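Local coordinates for conserved hypothetical protein (Corynebacterium diphtheriae NCTC 13129, PDB 2GS5) that is of unknown function but belongs to the YqgE/AlgH (UPF0301) family of conserved proteins, at residues A[70-74]-A[131-135]; A[83-87]-A[135-139]. One frame throughout, in Å; residues are numbered along the deposited sequence.

Contact 1: A[70-74]-A[131-135]; sequences CVTKP and GMRLF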
loop_
_atom_site.group_PDB
_atom_site.type_symbol
_atom_site.label_atom_id
_atom_site.label_comp_id
_atom_site.label_asym_id
_atom_site.label_seq_id
_atom_site.Cartn_x
_atom_site.Cartn_y
_atom_site.Cartn_z
ATOM N N CYS A 70 -12.702 -12.244 -6.191
ATOM C CA CYS A 70 -11.272 -12.230 -5.875
ATOM C C CYS A 70 -10.927 -11.283 -4.733
ATOM O O CYS A 70 -9.797 -11.310 -4.235
ATOM C CB CYS A 70 -10.459 -11.776 -7.084
ATOM S SG CYS A 70 -10.389 -12.929 -8.444
ATOM N N VAL A 71 -11.874 -10.439 -4.331
ATOM C CA VAL A 71 -11.561 -9.342 -3.411
ATOM C C VAL A 71 -11.762 -9.755 -1.961
ATOM O O VAL A 71 -12.816 -10.277 -1.584
ATOM C CB VAL A 71 -12.400 -8.085 -3.715
ATOM C CG1 VAL A 71 -12.131 -6.985 -2.695
ATOM C CG2 VAL A 71 -12.103 -7.576 -5.122
ATOM N N THR A 72 -10.736 -9.508 -1.152
ATOM C CA THR A 72 -10.784 -9.768 0.275
ATOM C C THR A 72 -11.776 -8.833 0.960
ATOM O O THR A 72 -11.874 -7.655 0.614
ATOM C CB THR A 72 -9.390 -9.544 0.873
ATOM O OG1 THR A 72 -8.441 -10.365 0.175
ATOM C CG2 THR A 72 -9.366 -9.832 2.367
ATOM N N LYS A 73 -12.530 -9.343 1.925
ATOM C CA LYS A 73 -13.431 -8.491 2.691
ATOM C C LYS A 73 -12.646 -7.457 3.500
ATOM O O LYS A 73 -11.553 -7.754 3.984
ATOM C CB LYS A 73 -14.314 -9.328 3.628
ATOM C CG LYS A 73 -15.382 -10.135 2.898
ATOM C CD LYS A 73 -16.312 -10.895 3.847
ATOM C CE LYS A 73 -15.716 -12.194 4.357
ATOM N NZ LYS A 73 -16.784 -13.089 4.903
ATOM N N PRO A 74 -13.189 -6.238 3.644
ATOM C CA PRO A 74 -14.435 -5.764 3.055
ATOM C C PRO A 74 -14.284 -5.406 1.574
ATOM O O PRO A 74 -13.290 -4.778 1.168
ATOM C CB PRO A 74 -14.771 -4.524 3.883
ATOM C CG PRO A 74 -13.496 -4.055 4.407
ATOM C CD PRO A 74 -12.548 -5.205 4.478
ATOM N N GLY A 131 -5.413 -13.212 -1.662
ATOM C CA GLY A 131 -6.136 -12.007 -1.284
ATOM C C GLY A 131 -5.918 -10.917 -2.302
ATOM O O GLY A 131 -4.991 -10.989 -3.099
HETATM N N MSE A 132 -6.798 -9.921 -2.294
HETATM C CA MSE A 132 -6.696 -8.797 -3.218
HETATM C C MSE A 132 -7.523 -7.622 -2.704
HETATM O O MSE A 132 -8.561 -7.810 -2.079
HETATM C CB MSE A 132 -7.182 -9.218 -4.604
HETATM C CG MSE A 132 -6.935 -8.210 -5.691
HETATM SE SE MSE A 132 -7.678 -8.894 -7.348
HETATM C CE MSE A 132 -9.463 -8.129 -7.117
ATOM N N ARG A 133 -7.062 -6.410 -2.993
ATOM C CA ARG A 133 -7.767 -5.196 -2.603
ATOM C C ARG A 133 -7.696 -4.207 -3.752
ATOM O O ARG A 133 -6.695 -4.163 -4.473
ATOM C CB ARG A 133 -7.122 -4.606 -1.345
ATOM C CG ARG A 133 -7.841 -3.392 -0.763
ATOM C CD ARG A 133 -7.710 -3.338 0.748
ATOM N NE ARG A 133 -8.532 -4.370 1.374
ATOM C CZ ARG A 133 -8.466 -4.719 2.655
ATOM N NH1 ARG A 133 -7.599 -4.135 3.464
ATOM N NH2 ARG A 133 -9.270 -5.680 3.112
ATOM N N LEU A 134 -8.764 -3.438 -3.919
ATOM C CA LEU A 134 -8.877 -2.471 -5.017
ATOM C C LEU A 134 -8.794 -1.051 -4.483
ATOM O O LEU A 134 -9.414 -0.720 -3.476
ATOM C CB LEU A 134 -10.190 -2.668 -5.771
ATOM C CG LEU A 134 -10.284 -3.996 -6.520
ATOM C CD1 LEU A 134 -11.678 -4.222 -7.063
ATOM C CD2 LEU A 134 -9.282 -4.047 -7.661
ATOM N N PHE A 135 -8.037 -0.217 -5.188
ATOM C CA PHE A 135 -7.770 1.151 -4.762
ATOM C C PHE A 135 -8.156 2.149 -5.826
ATOM O O PHE A 135 -7.732 2.030 -6.970
ATOM C CB PHE A 135 -6.291 1.320 -4.432
ATOM C CG PHE A 135 -5.819 0.370 -3.383
ATOM C CD1 PHE A 135 -5.816 0.728 -2.042
ATOM C CD2 PHE A 135 -5.431 -0.924 -3.733
ATOM C CE1 PHE A 135 -5.425 -0.166 -1.063
ATOM C CE2 PHE A 135 -5.020 -1.815 -2.759
ATOM C CZ PHE A 135 -5.020 -1.443 -1.427
HETATM O O HOH W 1 -10.863 -5.361 -0.001
#

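Contact 2: A[83-87]-A[135-139]; sequences LNQQS and FAGHA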
loop_
_atom_site.group_PDB
_atom_site.type_symbol
_atom_site.label_atom_id
_atom_site.label_comp_id
_atom_site.label_asym_id
_atom_site.label_seq_id
_atom_site.Cartn_x
_atom_site.Cartn_y
_atom_site.Cartn_z
ATOM N N LEU A 83 -4.993 11.585 -6.599
ATOM C CA LEU A 83 -4.925 11.702 -8.051
ATOM C C LEU A 83 -5.726 10.611 -8.732
ATOM O O LEU A 83 -5.664 9.459 -8.330
ATOM C CB LEU A 83 -3.480 11.601 -8.531
ATOM C CG LEU A 83 -2.576 12.766 -8.131
ATOM C CD1 LEU A 83 -1.122 12.321 -8.098
ATOM C CD2 LEU A 83 -2.760 13.906 -9.117
ATOM N N ASN A 84 -6.435 10.968 -9.791
ATOM C CA ASN A 84 -7.089 9.985 -10.641
ATOM C C ASN A 84 -7.985 9.031 -9.857
ATOM O O ASN A 84 -7.855 7.810 -9.959
ATOM C CB ASN A 84 -6.046 9.216 -11.463
ATOM C CG ASN A 84 -5.276 10.121 -12.388
ATOM O OD1 ASN A 84 -5.807 10.570 -13.404
ATOM N ND2 ASN A 84 -4.026 10.414 -12.037
ATOM N N GLN A 85 -8.919 9.603 -9.099
ATOM C CA GLN A 85 -9.787 8.800 -8.235
ATOM C C GLN A 85 -10.840 7.962 -8.972
ATOM O O GLN A 85 -11.472 7.104 -8.360
ATOM C CB GLN A 85 -10.425 9.674 -7.157
ATOM C CG GLN A 85 -9.404 10.239 -6.165
ATOM C CD GLN A 85 -10.050 10.789 -4.910
ATOM O OE1 GLN A 85 -11.173 11.310 -4.957
ATOM N NE2 GLN A 85 -9.350 10.679 -3.778
ATOM N N GLN A 86 -10.992 8.157 -10.281
ATOM C CA GLN A 86 -11.865 7.282 -11.065
ATOM C C GLN A 86 -11.106 6.112 -11.693
ATOM O O GLN A 86 -11.687 5.307 -12.421
ATOM C CB GLN A 86 -12.618 8.091 -12.117
ATOM C CG GLN A 86 -13.531 9.163 -11.515
ATOM C CD GLN A 86 -14.521 8.597 -10.506
ATOM O OE1 GLN A 86 -15.379 7.776 -10.851
ATOM N NE2 GLN A 86 -14.405 9.030 -9.250
ATOM N N SER A 87 -9.812 6.009 -11.397
ATOM C CA SER A 87 -8.997 4.904 -11.867
ATOM C C SER A 87 -8.715 3.950 -10.714
ATOM O O SER A 87 -8.482 4.375 -9.582
ATOM C CB SER A 87 -7.715 5.429 -12.489
ATOM O OG SER A 87 -8.027 6.226 -13.624
ATOM N N PHE A 135 -8.037 -0.217 -5.188
ATOM C CA PHE A 135 -7.770 1.151 -4.762
ATOM C C PHE A 135 -8.156 2.149 -5.826
ATOM O O PHE A 135 -7.732 2.030 -6.970
ATOM C CB PHE A 135 -6.291 1.320 -4.432
ATOM C CG PHE A 135 -5.819 0.370 -3.383
ATOM C CD1 PHE A 135 -5.816 0.728 -2.042
ATOM C CD2 PHE A 135 -5.431 -0.924 -3.733
ATOM C CE1 PHE A 135 -5.425 -0.166 -1.063
ATOM C CE2 PHE A 135 -5.020 -1.815 -2.759
ATOM C CZ PHE A 135 -5.020 -1.443 -1.427
ATOM N N ALA A 136 -8.957 3.134 -5.432
ATOM C CA ALA A 136 -9.369 4.225 -6.308
ATOM C C ALA A 136 -8.439 5.399 -6.063
ATOM O O ALA A 136 -8.325 5.876 -4.934
ATOM C CB ALA A 136 -10.824 4.619 -6.014
ATOM N N GLY A 137 -7.756 5.847 -7.108
ATOM C CA GLY A 137 -6.828 6.959 -7.000
ATOM C C GLY A 137 -5.464 6.507 -6.535
ATOM O O GLY A 137 -5.282 5.365 -6.105
ATOM N N HIS A 138 -4.494 7.404 -6.625
ATOM C CA HIS A 138 -3.142 7.105 -6.195
ATOM C C HIS A 138 -2.413 8.371 -5.781
ATOM O O HIS A 138 -2.936 9.478 -5.921
ATOM C CB HIS A 138 -2.373 6.406 -7.317
ATOM C CG HIS A 138 -2.168 7.263 -8.518
ATOM N ND1 HIS A 138 -1.066 8.069 -8.688
ATOM C CD2 HIS A 138 -2.951 7.467 -9.602
ATOM C CE1 HIS A 138 -1.169 8.712 -9.837
ATOM N NE2 HIS A 138 -2.304 8.366 -10.411
ATOM N N ALA A 139 -1.219 8.161 -5.231
ATOM C CA ALA A 139 -0.298 9.223 -4.837
ATOM C C ALA A 139 0.907 9.172 -5.779
ATOM O O ALA A 139 1.297 8.106 -6.235
ATOM C CB ALA A 139 0.137 9.026 -3.400
#

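Contact 1: A[70-74]-A[131-135]
Thr72 holds both backbone polar groups of Met132, its N-H to the carbonyl and its hydroxyl to the amide. The backbone N donates to Met132 O at 2.9 Å, while the hydroxyl OG1 accepts the N-H of Met132 at 3.0 Å with an N-H...O angle of 155°. The hydroxyl can do so because chi1 of -56° sets OG1 beside the threonine's own N and anti to its carbonyl carbon, which puts both groups within reach of one residue. OG1 also lies 3.2 Å from Gly131 CA, a close approach made at a residue without a side chain.

Apolar contact runs past this pair of bonds. The selenomethionine Met132 bends at chi3 (90°) and brings its CE to Val71 CG2, a tight 3.4 Å, with Cys70 CB a little farther off. The same Val71 methyl meets Leu134 CD1 at 3.9 Å, the two side chains crossing at about a right angle; Trp67, Val60 and Ile64 add to this buried patch.

A third, polar group centres on Arg133. Its NE donates to a water, 2.9 Å away in the guanidinium plane, and that water in turn donates to Thr72 O and Pro74 O, so it ties the arginine to two loop carbonyls. NH2 passes obliquely against Pro74 CD at 3.6 Å and is hydrogen-bonded to Ala167 O, just beyond helix 162-166. The loop, with a cis peptide before Pro74, is thus pinned beside strand 129-141 just before strand 76-79 joins that strand in parallel, an entry into the mixed sheet of this AlgH-like fold.

Contact 2: A[83-87]-A[135-139]
The His138 ring carries Leu83 CB over one face, a CH-pi contact 4.0 Å from the ring centroid and offset toward the rim. Leu83 CD1 adds a looser touch at CE1. The amide of Asn84 runs beside the ring, pointing the same way, with the two planes only 9° apart; its ND2 donates to His138 NE2 at 3.1 Å, with the donor tilted out of the ring plane and the N-H...N angle a bent 143°. A chi1 of 65° holds the imidazole between its own N and carbonyl carbon and turns it back toward Leu83 and Asn84, while ND1 makes a long, weak bond to Ala139 O.

In the backbone, Leu83 and His138 form an antiparallel hydrogen-bonded pair: Leu83 N donates to His138 O at 3.0 Å, and His138 N to Leu83 O at 2.9 Å. Beyond it the chain makes a type I turn from Asn84 to Ser87, closed by Ser87 N to Asn84 O, and Ser87 O then takes the N-H of Gly137 in a nearly straight bond of 3.0 Å.

Gly137 sits where strand 129-141 turns a corner. Its CA comes to 3.2 Å from Asn84 O in a CA-H...O contact and lies 3.7 Å from Gln85 CA, a closeness between backbones that a side chain would obstruct. Gln85 itself reaches back to Gly81 O through NE2. Accepting from Asn84 ND2, NE2 would be the unprotonated nitrogen, consistent with a neutral ring carrying its proton on ND1; the weak ND1 bond to Ala139 O fits this but adds little.

How the contacts relate
Contacts 1 and 2 are successive stations on strand 129-141, their centres about 16 Å apart, and they share Phe135. That residue touches nothing in 70-74 and only marginally meets 83-87; it joins the two as the last residue of 131-135 and the first of 135-139, and its side chain touches Leu52, Tyr78 and Val91. Contact 1 is the more buried and holds an irregular loop against the strand, whereas contact 2 lies where the strand turns a corner, among more exposed residues. Through residues 133-136 the strand bonds on to 87-94 (Val89, Val91) and 76-79 (Tyr78). With the function unknown, neither contact can be tied to a site; both fall within the AlgH-like region.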